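Local coordinates for uncharacterized N-acetyltransferase SSO0209 (Sulfolobus solfataricus P2, PDB 4R3L), which transfers the acetyl group of acetyl-CoA to the free alpha-amino group at protein N-termini, preferring serine, at residues Tyr49-Phe54 / Tyr65-Ile70. Residues are numbered along the deposited sequence; the frame is centred on the assembly and turned at random.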
loop_
_atom_site.group_PDB
_atom_site.type_symbol
_atom_site.label_atom_id
_atom_site.label_comp_id
_atom_site.label_asym_id
_atom_site.label_seq_id
_atom_site.Cartn_x
_atom_site.Cartn_y
_atom_site.Cartn_z
ATOM N N TYR A 49 5.752 8.711 -7.750
ATOM C CA TYR A 49 5.151 7.402 -8.083
ATOM C C TYR A 49 3.652 7.512 -8.286
ATOM O O TYR A 49 2.900 6.564 -8.008
ATOM C CB TYR A 49 5.421 6.374 -6.976
ATOM C CG TYR A 49 6.791 6.474 -6.328
ATOM C CD1 TYR A 49 7.933 6.105 -7.018
ATOM C CD2 TYR A 49 6.929 6.923 -5.018
ATOM C CE1 TYR A 49 9.181 6.191 -6.430
ATOM C CE2 TYR A 49 8.183 7.013 -4.420
ATOM C CZ TYR A 49 9.303 6.636 -5.136
ATOM O OH TYR A 49 10.556 6.713 -4.552
ATOM N N GLY A 50 3.222 8.661 -8.792
ATOM C CA GLY A 50 1.818 9.007 -8.845
ATOM C C GLY A 50 0.942 8.087 -9.675
ATOM O O GLY A 50 -0.243 7.976 -9.403
ATOM N N LEU A 51 1.510 7.431 -10.677
ATOM C CA LEU A 51 0.703 6.573 -11.544
ATOM C C LEU A 51 0.148 5.369 -10.797
ATOM O O LEU A 51 -0.867 4.778 -11.219
ATOM C CB LEU A 51 1.515 6.114 -12.750
ATOM C CG LEU A 51 1.901 7.285 -13.660
ATOM C CD1 LEU A 51 2.830 6.832 -14.754
ATOM C CD2 LEU A 51 0.637 7.897 -14.240
ATOM N N ALA A 52 0.789 5.016 -9.683
ATOM C CA ALA A 52 0.343 3.863 -8.891
ATOM C C ALA A 52 -0.310 4.281 -7.559
ATOM O O ALA A 52 -0.610 3.424 -6.705
ATOM C CB ALA A 52 1.539 2.898 -8.637
ATOM N N PHE A 53 -0.555 5.587 -7.410
ATOM C CA PHE A 53 -1.124 6.184 -6.196
ATOM C C PHE A 53 -2.608 6.442 -6.475
ATOM O O PHE A 53 -2.969 7.344 -7.248
ATOM C CB PHE A 53 -0.392 7.521 -5.871
ATOM C CG PHE A 53 -0.562 8.050 -4.463
ATOM C CD1 PHE A 53 0.504 8.753 -3.860
ATOM C CD2 PHE A 53 -1.711 7.832 -3.719
ATOM C CE1 PHE A 53 0.380 9.255 -2.567
ATOM C CE2 PHE A 53 -1.828 8.332 -2.414
ATOM C CZ PHE A 53 -0.776 9.041 -1.847
ATOM N N PHE A 54 -3.481 5.649 -5.872
ATOM C CA PHE A 54 -4.899 5.793 -6.144
ATOM C C PHE A 54 -5.699 6.214 -4.920
ATOM O O PHE A 54 -5.306 5.954 -3.782
ATOM C CB PHE A 54 -5.453 4.477 -6.690
ATOM C CG PHE A 54 -4.994 4.150 -8.084
ATOM C CD1 PHE A 54 -5.755 4.543 -9.188
ATOM C CD2 PHE A 54 -3.833 3.429 -8.308
ATOM C CE1 PHE A 54 -5.342 4.224 -10.482
ATOM C CE2 PHE A 54 -3.413 3.129 -9.598
ATOM C CZ PHE A 54 -4.168 3.523 -10.682
ATOM N N TYR A 65 -7.230 5.149 0.276
ATOM C CA TYR A 65 -6.122 5.443 -0.617
ATOM C C TYR A 65 -5.101 4.337 -0.560
ATOM O O TYR A 65 -5.081 3.541 0.388
ATOM C CB TYR A 65 -5.469 6.791 -0.245
ATOM C CG TYR A 65 -4.710 6.714 1.054
ATOM C CD1 TYR A 65 -3.364 6.387 1.072
ATOM C CD2 TYR A 65 -5.348 6.942 2.269
ATOM C CE1 TYR A 65 -2.664 6.301 2.269
ATOM C CE2 TYR A 65 -4.660 6.849 3.473
ATOM C CZ TYR A 65 -3.325 6.516 3.465
ATOM O OH TYR A 65 -2.626 6.436 4.655
ATOM N N ILE A 66 -4.232 4.308 -1.560
ATOM C CA ILE A 66 -3.059 3.456 -1.515
ATOM C C ILE A 66 -1.866 4.252 -2.012
ATOM O O ILE A 66 -1.909 4.838 -3.088
ATOM C CB ILE A 66 -3.242 2.161 -2.354
ATOM C CG1 ILE A 66 -1.995 1.271 -2.244
ATOM C CG2 ILE A 66 -3.571 2.483 -3.824
ATOM C CD1 ILE A 66 -2.191 -0.121 -2.876
ATOM N N MET A 67 -0.807 4.279 -1.204
ATOM C CA MET A 67 0.396 5.039 -1.537
ATOM C C MET A 67 1.553 4.097 -1.786
ATOM O O MET A 67 1.931 3.345 -0.892
ATOM C CB MET A 67 0.739 6.014 -0.393
ATOM C CG MET A 67 2.062 6.695 -0.561
ATOM S SD MET A 67 2.236 8.112 0.584
ATOM C CE MET A 67 2.158 7.278 2.170
ATOM N N PRO A 68 2.126 4.137 -3.000
ATOM C CA PRO A 68 3.171 3.212 -3.415
ATOM C C PRO A 68 4.568 3.820 -3.344
ATOM O O PRO A 68 4.713 5.044 -3.241
ATOM C CB PRO A 68 2.799 2.943 -4.876
ATOM C CG PRO A 68 2.404 4.327 -5.344
ATOM C CD PRO A 68 1.681 4.967 -4.141
ATOM N N ARG A 69 5.572 2.955 -3.427
ATOM C CA ARG A 69 6.952 3.371 -3.643
ATOM C C ARG A 69 7.544 2.401 -4.653
ATOM O O ARG A 69 7.318 1.199 -4.553
ATOM C CB ARG A 69 7.747 3.359 -2.335
ATOM C CG ARG A 69 9.186 3.812 -2.473
ATOM C CD ARG A 69 9.977 3.309 -1.279
ATOM N NE ARG A 69 11.125 4.144 -0.981
ATOM C CZ ARG A 69 12.069 3.804 -0.111
ATOM N NH1 ARG A 69 11.991 2.634 0.516
ATOM N NH2 ARG A 69 13.085 4.623 0.125
ATOM N N ILE A 70 8.284 2.908 -5.630
ATOM C CA ILE A 70 8.875 2.047 -6.645
ATOM C C ILE A 70 10.379 1.917 -6.381
ATOM O O ILE A 70 11.056 2.925 -6.147
ATOM C CB ILE A 70 8.639 2.582 -8.061
ATOM C CG1 ILE A 70 7.135 2.708 -8.347
ATOM C CG2 ILE A 70 9.319 1.666 -9.073
ATOM C CD1 ILE A 70 6.404 1.368 -8.259
#
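F54 and I66 form an antiparallel, hydrogen-bonded pair at the start of strand 54-58 in the GNAT fold, a worked example of how a chain leaving a helix settles onto a sheet. I66 N gives the straighter bond, 3.0 Å to F54 O; F54 N returns a longer one of 3.3 Å to I66 O, bent to 138° at the hydrogen. I66 O also receives a CA-H...O contact from F53 CA.

Beyond this pair the segments meet largely through aromatic rings. F53 lays its ring alongside M67 because its first torsion (chi1 -163°) turns CG away from the backbone N; M67 CB sits over one face, 4.0 Å from the ring centroid. The extended chi1 and chi2 of M67 carry SD obliquely past this ring, a Met-aromatic contact 3.8 Å from F53 CE1. Y49 spreads its ring over the strand backbone instead, R69 CA and I70 N beneath one face, I70 N 3.5 Å from Y49 CE1, while Y49 CD1 packs 3.7 Å from I70 CG1. Replacing Y49 with an alanine would probably strip this covering from the R69-I70 backbone and leave I70 CG1 without its aromatic neighbour.

Apolar packing closes the interval between the rings. P68 fits under the short 3-10 turn 50-52, its CD against F53 CB and its CG 3.7 Å from A52 CB. A52 O, which S111 OG of helix 103-119 hydrogen-bonds, lies 3.4 Å from P68 CG.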